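Local coordinates for protein epidermin leader peptide processing serine protease EpiP (Staphylococcus aureus subsp. aureus, PDB 3QFH) that is a subtilisin-like serine endopeptidase that probably removes the leader peptide from the precursor of the lantibiotic epidermin, at residues V171-G176 with T370-R375; A65-K70 with H246-K251; G317-K322 with H430-V435. All blocks are in the same frame, centred on the assembly; numbering follows the deposited sequence.

Interaction 1: V171-G176 with T370-R375; sequences VNDRKG and TANNGR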
loop_
_atom_site.group_PDB
_atom_site.type_symbol
_atom_site.label_atom_id
_atom_site.label_comp_id
_atom_site.label_asym_id
_atom_site.label_seq_id
_atom_site.Cartn_x
_atom_site.Cartn_y
_atom_site.Cartn_z
ATOM N N VAL A 171 -9.913 -13.547 -4.939
ATOM C CA VAL A 171 -9.186 -12.632 -4.061
ATOM C C VAL A 171 -9.234 -13.056 -2.603
ATOM O O VAL A 171 -9.012 -12.227 -1.727
ATOM C CB VAL A 171 -9.626 -11.164 -4.202
ATOM C CG1 VAL A 171 -9.335 -10.664 -5.639
ATOM C CG2 VAL A 171 -11.086 -10.963 -3.810
ATOM N N ASN A 172 -9.529 -14.332 -2.347
ATOM C CA ASN A 172 -9.531 -14.846 -0.974
ATOM C C ASN A 172 -8.164 -14.587 -0.341
ATOM O O ASN A 172 -7.132 -14.706 -1.009
ATOM C CB ASN A 172 -9.854 -16.344 -0.930
ATOM C CG ASN A 172 -11.321 -16.641 -1.209
ATOM O OD1 ASN A 172 -12.107 -15.743 -1.513
ATOM N ND2 ASN A 172 -11.696 -17.914 -1.101
ATOM N N ASP A 173 -8.167 -14.223 0.936
ATOM C CA ASP A 173 -6.945 -13.932 1.671
ATOM C C ASP A 173 -6.376 -15.222 2.252
ATOM O O ASP A 173 -7.056 -15.903 3.007
ATOM C CB ASP A 173 -7.307 -12.978 2.805
ATOM C CG ASP A 173 -6.108 -12.345 3.479
ATOM O OD1 ASP A 173 -4.959 -12.612 3.102
ATOM O OD2 ASP A 173 -6.330 -11.552 4.409
ATOM N N ARG A 174 -5.144 -15.553 1.900
ATOM C CA ARG A 174 -4.474 -16.719 2.461
ATOM C C ARG A 174 -3.667 -16.333 3.690
ATOM O O ARG A 174 -3.559 -17.112 4.621
ATOM C CB ARG A 174 -3.503 -17.362 1.463
ATOM C CG ARG A 174 -4.102 -18.243 0.364
ATOM C CD ARG A 174 -4.901 -17.463 -0.665
ATOM N NE ARG A 174 -5.098 -18.230 -1.890
ATOM C CZ ARG A 174 -6.003 -17.956 -2.833
ATOM N NH1 ARG A 174 -6.080 -18.730 -3.905
ATOM N NH2 ARG A 174 -6.855 -16.944 -2.699
ATOM N N LYS A 175 -3.086 -15.135 3.679
ATOM C CA LYS A 175 -2.199 -14.691 4.759
ATOM C C LYS A 175 -2.877 -13.977 5.911
ATOM O O LYS A 175 -2.472 -14.149 7.058
ATOM C CB LYS A 175 -1.086 -13.794 4.197
ATOM C CG LYS A 175 -0.129 -14.520 3.313
ATOM C CD LYS A 175 1.094 -13.671 3.030
ATOM C CE LYS A 175 2.112 -14.445 2.293
ATOM N NZ LYS A 175 3.365 -13.668 2.159
ATOM N N GLY A 176 -3.867 -13.140 5.608
ATOM C CA GLY A 176 -4.633 -12.435 6.649
ATOM C C GLY A 176 -4.439 -10.931 6.742
ATOM O O GLY A 176 -5.271 -10.231 7.308
ATOM N N THR A 370 -10.403 -6.152 11.819
ATOM C CA THR A 370 -11.012 -7.358 11.310
ATOM C C THR A 370 -9.963 -8.401 10.946
ATOM O O THR A 370 -8.948 -8.084 10.303
ATOM C CB THR A 370 -11.819 -7.047 10.032
ATOM O OG1 THR A 370 -10.986 -6.324 9.111
ATOM C CG2 THR A 370 -13.033 -6.221 10.370
ATOM N N ALA A 371 -10.236 -9.645 11.332
ATOM C CA ALA A 371 -9.352 -10.769 11.077
ATOM C C ALA A 371 -9.910 -11.725 10.022
ATOM O O ALA A 371 -11.124 -11.780 9.738
ATOM C CB ALA A 371 -9.036 -11.510 12.395
ATOM N N ASN A 372 -9.008 -12.508 9.468
ATOM C CA ASN A 372 -9.322 -13.450 8.416
ATOM C C ASN A 372 -10.039 -14.742 8.899
ATOM O O ASN A 372 -10.167 -15.710 8.136
ATOM C CB ASN A 372 -8.021 -13.747 7.662
ATOM C CG ASN A 372 -8.245 -14.421 6.368
ATOM O OD1 ASN A 372 -9.250 -14.152 5.677
ATOM N ND2 ASN A 372 -7.310 -15.309 5.990
ATOM N N ASN A 373 -10.486 -14.752 10.162
ATOM C CA ASN A 373 -11.263 -15.825 10.722
ATOM C C ASN A 373 -12.715 -15.376 10.940
ATOM O O ASN A 373 -13.493 -16.071 11.576
ATOM C CB ASN A 373 -10.650 -16.327 12.047
ATOM C CG ASN A 373 -10.603 -15.253 13.102
ATOM O OD1 ASN A 373 -11.128 -14.155 12.899
ATOM N ND2 ASN A 373 -9.995 -15.561 14.245
ATOM N N GLY A 374 -13.064 -14.195 10.436
ATOM C CA GLY A 374 -14.418 -13.649 10.570
ATOM C C GLY A 374 -14.629 -12.891 11.867
ATOM O O GLY A 374 -15.718 -12.352 12.117
ATOM N N ARG A 375 -13.583 -12.838 12.685
ATOM C CA ARG A 375 -13.619 -12.164 13.955
ATOM C C ARG A 375 -12.622 -10.991 13.966
ATOM O O ARG A 375 -12.507 -10.262 12.970
ATOM C CB ARG A 375 -13.408 -13.172 15.120
ATOM C CG ARG A 375 -14.412 -14.324 15.075
ATOM C CD ARG A 375 -14.393 -15.254 16.317
ATOM N NE ARG A 375 -13.107 -15.898 16.552
ATOM C CZ ARG A 375 -12.655 -16.966 15.900
ATOM N NH1 ARG A 375 -13.364 -17.534 14.938
ATOM N NH2 ARG A 375 -11.476 -17.473 16.216
HETATM O O HOH W 1 -10.145 -15.003 2.797
HETATM O O HOH W 2 -6.356 -11.922 9.720
#
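G176 and N372 bring the two loops together, their CA atoms 5.1 Å apart. Residues 370-375 close a beta hairpin through a type I turn from A371 to G374, while 171-176 winds irregularly into a helix whose N-cap is G176. At the positive phi of G176, 111°, a side chain would run into the carbonyl O of K175 and crowd N372 CB; glycine avoids both, and N372 CB packs on its CA at 3.8 Å. A water joins the backbones, accepting from N372 N and donating to G176 O.

The amide of N372 lies across the carboxylate of D173, their planes 33° apart. N372 CG stands anti to the backbone N (chi1 -166°), which carries ND2 to D173 O, 3.1 Å away, in a bond that enters well above the carbonyl plane. A second water accepts from D173 N and lies 3.1 Å from N372 OD1, to which it may donate. Asparagine suits this place: its NH2 donates while OD1 is placed to accept from the water and, weakly, from T179 OG1. D173 turns back on its own loop in an Asx motif: OD1 accepts from G176 N at 2.8 Å and is bonded to T131 OG1, while OD2 is bonded to T179 OG1.

The contact ties the hairpin of strands 367-370 and 376-379 to the start of helix 177-186, whose first residue, H177, probably belongs to the Ser-His-Asp triad.

Interaction 2: A65-K70 with H246-K251; sequences ALANYK and HQTFRK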
loop_
_atom_site.group_PDB
_atom_site.type_symbol
_atom_site.label_atom_id
_atom_site.label_comp_id
_atom_site.label_asym_id
_atom_site.label_seq_id
_atom_site.Cartn_x
_atom_site.Cartn_y
_atom_site.Cartn_z
ATOM N N ALA A 65 21.601 -12.189 -25.146
ATOM C CA ALA A 65 21.351 -11.922 -26.548
ATOM C C ALA A 65 20.190 -10.931 -26.674
ATOM O O ALA A 65 20.212 -10.055 -27.532
ATOM C CB ALA A 65 21.028 -13.219 -27.297
ATOM N N LEU A 66 19.175 -11.081 -25.818
ATOM C CA LEU A 66 17.999 -10.203 -25.854
ATOM C C LEU A 66 18.369 -8.741 -25.562
ATOM O O LEU A 66 17.764 -7.832 -26.100
ATOM C CB LEU A 66 16.926 -10.695 -24.873
ATOM C CG LEU A 66 15.607 -9.923 -24.867
ATOM C CD1 LEU A 66 14.927 -10.044 -26.223
ATOM C CD2 LEU A 66 14.697 -10.422 -23.762
ATOM N N ALA A 67 19.361 -8.535 -24.711
ATOM C CA ALA A 67 19.832 -7.207 -24.371
ATOM C C ALA A 67 20.470 -6.493 -25.583
ATOM O O ALA A 67 20.649 -5.274 -25.572
ATOM C CB ALA A 67 20.824 -7.290 -23.217
ATOM N N ASN A 68 20.798 -7.246 -26.629
ATOM C CA ASN A 68 21.385 -6.664 -27.834
ATOM C C ASN A 68 20.350 -6.134 -28.844
ATOM O O ASN A 68 20.727 -5.593 -29.884
ATOM C CB ASN A 68 22.316 -7.678 -28.499
ATOM C CG ASN A 68 23.530 -8.014 -27.623
ATOM O OD1 ASN A 68 23.933 -7.212 -26.784
ATOM N ND2 ASN A 68 24.104 -9.197 -27.818
ATOM N N TYR A 69 19.057 -6.316 -28.559
ATOM C CA TYR A 69 18.006 -5.797 -29.453
ATOM C C TYR A 69 17.676 -4.376 -29.027
ATOM O O TYR A 69 16.672 -4.113 -28.377
ATOM C CB TYR A 69 16.790 -6.714 -29.479
ATOM C CG TYR A 69 17.059 -7.951 -30.279
ATOM C CD1 TYR A 69 16.695 -8.017 -31.625
ATOM C CD2 TYR A 69 17.742 -9.033 -29.726
ATOM C CE1 TYR A 69 16.965 -9.140 -32.388
ATOM C CE2 TYR A 69 18.029 -10.162 -30.488
ATOM C CZ TYR A 69 17.631 -10.204 -31.821
ATOM O OH TYR A 69 17.900 -11.313 -32.589
ATOM N N LYS A 70 18.555 -3.467 -29.429
ATOM C CA LYS A 70 18.505 -2.061 -29.025
ATOM C C LYS A 70 17.267 -1.295 -29.463
ATOM O O LYS A 70 16.899 -0.319 -28.822
ATOM C CB LYS A 70 19.759 -1.338 -29.538
ATOM C CG LYS A 70 21.080 -1.988 -29.102
ATOM C CD LYS A 70 21.182 -2.119 -27.576
ATOM C CE LYS A 70 22.476 -2.815 -27.152
ATOM N NZ LYS A 70 22.515 -3.112 -25.680
ATOM N N HIS A 246 24.479 2.515 -16.952
ATOM C CA HIS A 246 23.500 2.782 -18.004
ATOM C C HIS A 246 23.423 1.654 -19.032
ATOM O O HIS A 246 22.833 1.818 -20.096
ATOM C CB HIS A 246 23.772 4.140 -18.669
ATOM C CG HIS A 246 23.586 5.304 -17.743
ATOM N ND1 HIS A 246 22.364 5.619 -17.184
ATOM C CD2 HIS A 246 24.462 6.228 -17.283
ATOM C CE1 HIS A 246 22.500 6.680 -16.408
ATOM N NE2 HIS A 246 23.761 7.073 -16.459
ATOM N N GLN A 247 24.005 0.504 -18.701
ATOM C CA GLN A 247 23.962 -0.664 -19.587
ATOM C C GLN A 247 22.551 -1.237 -19.647
ATOM O O GLN A 247 21.779 -1.096 -18.699
ATOM C CB GLN A 247 24.943 -1.749 -19.118
ATOM C CG GLN A 247 26.389 -1.302 -19.160
ATOM C CD GLN A 247 26.800 -0.835 -20.548
ATOM O OE1 GLN A 247 26.650 -1.560 -21.535
ATOM N NE2 GLN A 247 27.316 0.381 -20.628
ATOM N N THR A 248 22.224 -1.865 -20.775
ATOM C CA THR A 248 20.925 -2.472 -20.972
ATOM C C THR A 248 20.748 -3.632 -19.996
ATOM O O THR A 248 19.731 -3.715 -19.314
ATOM C CB THR A 248 20.749 -2.970 -22.400
ATOM O OG1 THR A 248 21.025 -1.902 -23.308
ATOM C CG2 THR A 248 19.322 -3.473 -22.620
ATOM N N PHE A 249 21.754 -4.500 -19.915
ATOM C CA PHE A 249 21.726 -5.639 -19.002
ATOM C C PHE A 249 22.307 -5.137 -17.688
ATOM O O PHE A 249 23.465 -4.747 -17.622
ATOM C CB PHE A 249 22.548 -6.807 -19.555
ATOM C CG PHE A 249 22.221 -8.134 -18.921
ATOM C CD1 PHE A 249 22.743 -8.479 -17.682
ATOM C CD2 PHE A 249 21.398 -9.041 -19.574
ATOM C CE1 PHE A 249 22.440 -9.712 -17.098
ATOM C CE2 PHE A 249 21.093 -10.268 -19.005
ATOM C CZ PHE A 249 21.612 -10.609 -17.769
ATOM N N ARG A 250 21.498 -5.157 -16.635
ATOM C CA ARG A 250 21.902 -4.599 -15.349
ATOM C C ARG A 250 22.020 -5.608 -14.215
ATOM O O ARG A 250 21.570 -6.745 -14.319
ATOM C CB ARG A 250 20.894 -3.548 -14.965
ATOM C CG ARG A 250 20.576 -2.604 -16.111
ATOM C CD ARG A 250 19.538 -1.638 -15.696
ATOM N NE ARG A 250 20.016 -0.882 -14.556
ATOM C CZ ARG A 250 20.779 0.198 -14.643
ATOM N NH1 ARG A 250 21.165 0.818 -13.536
ATOM N NH2 ARG A 250 21.154 0.658 -15.831
ATOM N N LYS A 251 22.611 -5.145 -13.119
ATOM C CA LYS A 251 22.845 -5.958 -11.936
ATOM C C LYS A 251 21.956 -5.489 -10.774
ATOM O O LYS A 251 21.890 -6.141 -9.746
ATOM C CB LYS A 251 24.330 -5.853 -11.544
ATOM C CG LYS A 251 25.277 -5.995 -12.737
ATOM C CD LYS A 251 26.776 -5.889 -12.401
ATOM C CE LYS A 251 27.185 -4.553 -11.734
ATOM N NZ LYS A 251 26.924 -4.520 -10.256
HETATM O O HOH W 3 24.131 -1.777 -23.169
#
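The F249 ring meets A67 at its edge: the methyl carbon A67 CB lies near the ring plane, 4.1 Å from F249 CD2. The same methyl is equally close to F249 CB, so it is placed against the root of the phenylalanine as well as the rim of its ring. With F249 CG anti to the backbone N (chi1 -161°), the ring swings so that its CD2 edge meets A67 CB; the F249 side chain also touches A63 and N64 of helix 60-66. The small side chain of A67 suits this place, since it lets the backbones come within 5.9 Å, CA to CA, at A67 and F249.

Beside this apolar patch T248 divides its two branches. Its methyl, CG2, faces A67, at 3.7 Å from A67 O and 4.1 Å from A67 CB, whereas its hydroxyl turns to K70. The lysine chain leaves its backbone on the flank of the contact and bends at chi2 (-56°), which swings the ammonium group back between the segments. There K70 NZ donates to T248 OG1 at 3.1 Å and to A67 O, in its own segment, at 2.9 Å. A long flexible chain ending in several N-H groups is well fitted to link both. A water extends the polar network: it takes a weak bond from K70 NZ, accepts from T248 N and donates to Q247 OE1.

In the fold, 65-70 is the exit from helix 60-66. The other segment holds a short, weakly bonded edge strand, about 249-250, parallel to 73-78, with T248 and R250 both bonded through their backbones to I76. The side chain of I76 also touches A67, so the propeptide-like domain is joined here to a strand contributed by the subtilase part of the chain.

Interaction 3: G317-K322 with H430-V435; sequences GSTDQK and HGELDV. With SO4 (sulfate ion), chain M.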
loop_
_atom_site.group_PDB
_atom_site.type_symbol
_atom_site.label_atom_id
_atom_site.label_comp_id
_atom_site.label_asym_id
_atom_site.label_seq_id
_atom_site.Cartn_x
_atom_site.Cartn_y
_atom_site.Cartn_z
ATOM N N GLY A 317 3.162 7.780 7.892
ATOM C CA GLY A 317 3.871 7.222 9.037
ATOM C C GLY A 317 2.846 6.815 10.116
ATOM O O GLY A 317 1.671 7.178 10.063
ATOM N N SER A 318 3.291 6.067 11.107
ATOM C CA SER A 318 2.404 5.576 12.169
ATOM C C SER A 318 2.672 6.215 13.540
ATOM O O SER A 318 3.828 6.405 13.932
ATOM C CB SER A 318 2.559 4.051 12.263
ATOM O OG SER A 318 2.068 3.516 13.486
ATOM N N THR A 319 1.584 6.527 14.255
ATOM C CA THR A 319 1.630 7.075 15.606
ATOM C C THR A 319 1.088 6.051 16.640
ATOM O O THR A 319 0.305 5.148 16.317
ATOM C CB THR A 319 0.803 8.402 15.720
ATOM O OG1 THR A 319 -0.544 8.178 15.295
ATOM C CG2 THR A 319 1.398 9.526 14.864
ATOM N N ASP A 320 1.494 6.205 17.892
ATOM C CA ASP A 320 1.012 5.335 18.952
ATOM C C ASP A 320 -0.222 5.951 19.625
ATOM O O ASP A 320 -0.787 6.920 19.106
ATOM C CB ASP A 320 2.141 4.999 19.947
ATOM C CG ASP A 320 2.597 6.191 20.765
ATOM O OD1 ASP A 320 1.938 7.251 20.713
ATOM O OD2 ASP A 320 3.601 6.046 21.500
ATOM N N GLN A 321 -0.668 5.384 20.752
ATOM C CA GLN A 321 -1.870 5.871 21.419
ATOM C C GLN A 321 -1.712 7.238 22.091
ATOM O O GLN A 321 -2.709 7.858 22.445
ATOM C CB GLN A 321 -2.439 4.857 22.425
ATOM C CG GLN A 321 -1.617 4.617 23.709
ATOM C CD GLN A 321 -0.393 3.798 23.472
ATOM O OE1 GLN A 321 -0.006 3.565 22.320
ATOM N NE2 GLN A 321 0.239 3.343 24.555
ATOM N N LYS A 322 -0.479 7.686 22.309
ATOM C CA LYS A 322 -0.238 9.036 22.848
ATOM C C LYS A 322 0.107 10.037 21.724
ATOM O O LYS A 322 0.658 11.100 21.969
ATOM C CB LYS A 322 0.875 8.977 23.895
ATOM C CG LYS A 322 0.430 8.216 25.149
ATOM C CD LYS A 322 1.529 8.043 26.167
ATOM C CE LYS A 322 0.929 7.811 27.570
ATOM N NZ LYS A 322 -0.215 6.834 27.583
ATOM N N HIS A 430 2.731 16.662 7.831
ATOM C CA HIS A 430 1.770 17.726 8.193
ATOM C C HIS A 430 1.051 17.503 9.518
ATOM O O HIS A 430 0.390 18.416 10.029
ATOM C CB HIS A 430 0.753 17.954 7.076
ATOM C CG HIS A 430 1.359 18.473 5.820
ATOM N ND1 HIS A 430 1.660 19.808 5.644
ATOM C CD2 HIS A 430 1.704 17.851 4.666
ATOM C CE1 HIS A 430 2.181 19.979 4.439
ATOM N NE2 HIS A 430 2.209 18.810 3.822
ATOM N N GLY A 431 1.173 16.306 10.078
ATOM C CA GLY A 431 0.615 16.015 11.393
ATOM C C GLY A 431 -0.199 14.750 11.411
ATOM O O GLY A 431 -0.296 14.054 10.404
ATOM N N GLU A 432 -0.799 14.460 12.565
ATOM C CA GLU A 432 -1.636 13.281 12.710
ATOM C C GLU A 432 -2.995 13.551 12.062
ATOM O O GLU A 432 -3.569 14.624 12.208
ATOM C CB GLU A 432 -1.811 12.910 14.189
ATOM C CG GLU A 432 -2.421 11.526 14.409
ATOM C CD GLU A 432 -2.584 11.173 15.879
ATOM O OE1 GLU A 432 -3.172 11.990 16.628
ATOM O OE2 GLU A 432 -2.146 10.061 16.278
ATOM N N LEU A 433 -3.480 12.562 11.336
ATOM C CA LEU A 433 -4.789 12.592 10.678
ATOM C C LEU A 433 -5.927 12.994 11.646
ATOM O O LEU A 433 -5.985 12.486 12.764
ATOM C CB LEU A 433 -5.059 11.177 10.144
ATOM C CG LEU A 433 -6.379 10.883 9.421
ATOM C CD1 LEU A 433 -6.565 11.765 8.191
ATOM C CD2 LEU A 433 -6.433 9.394 9.054
ATOM N N ASP A 434 -6.809 13.905 11.218
ATOM C CA ASP A 434 -7.990 14.310 12.018
ATOM C C ASP A 434 -9.185 14.414 11.045
ATOM O O ASP A 434 -9.368 15.413 10.337
ATOM C CB ASP A 434 -7.760 15.626 12.766
ATOM C CG ASP A 434 -8.916 15.983 13.741
ATOM O OD1 ASP A 434 -8.665 16.818 14.658
ATOM O OD2 ASP A 434 -10.054 15.447 13.618
ATOM N N VAL A 435 -9.960 13.340 11.008
ATOM C CA VAL A 435 -11.076 13.205 10.084
ATOM C C VAL A 435 -12.199 14.156 10.434
ATOM O O VAL A 435 -12.885 14.680 9.543
ATOM C CB VAL A 435 -11.551 11.724 10.030
ATOM C CG1 VAL A 435 -12.804 11.559 9.177
ATOM C CG2 VAL A 435 -10.405 10.839 9.522
HETATM S S SO4 M . 1.929 23.054 7.149
HETATM O O1 SO4 M . 2.054 23.384 5.728
HETATM O O2 SO4 M . 2.625 24.017 7.990
HETATM O O3 SO4 M . 0.516 22.994 7.493
HETATM O O4 SO4 M . 2.524 21.736 7.378
HETATM O O HOH W 4 -2.663 8.621 18.370
#
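At the end of strand 314-319, in the parallel sheet of the subtilase fold, T319 meets E432 from the loop between helices 425-428 and 435-439. The glutamate reaches across in an extended conformation, CG anti to its own N (chi1 -168°). Its OE2 takes the hydroxyl hydrogen of T319 OG1 at 2.7 Å on the anti lone pair, the one turned away from OE1. A water donates at 2.6 Å both to E432 OE2 and to D320 O, so this buried carboxylate oxygen receives two hydrogens; E432 OE1 is bonded to S323 OG. Glutamate has the length to span backbones 7.6 Å apart at T319 and E432, CA to CA, and threonine combines a proton donor with a beta-branched shape at home in a strand.

D320 shapes the turn that follows, its OD1 accepting from K322 N at 2.9 Å in an Asx turn. At the far end of the other segment, H430 ND1 donates to O4 of a sulfate, probably from the crystallisation liquor, at 2.7 Å. The loop before helix 435-439 is thus fastened to the C-terminal end of a parallel-sheet strand, as fits the three-layer alpha/beta fold of subtilases.

Interactions 1 and 3 belong to the subtilase body, with centres about 26 Å apart; the centre of interaction 2 is about 42 Å from that of interaction 1 and about 45 Å from that of interaction 3, on the opposite side of the chain's centre from the latter. Along the chain, segment 65-70 comes first, then 171-176, 246-251, 317-322, 370-375 and 430-435, so interaction 1 alternates with both others while interaction 2 closes before interaction 3 opens. Interaction 3 starts from the seven-stranded parallel sheet and interaction 1 from the loops near the probable catalytic triad. Interaction 2 uses a shared mixed sheet, so the probable propeptide domain is tied to the catalytic part well away from the two contacts inside it.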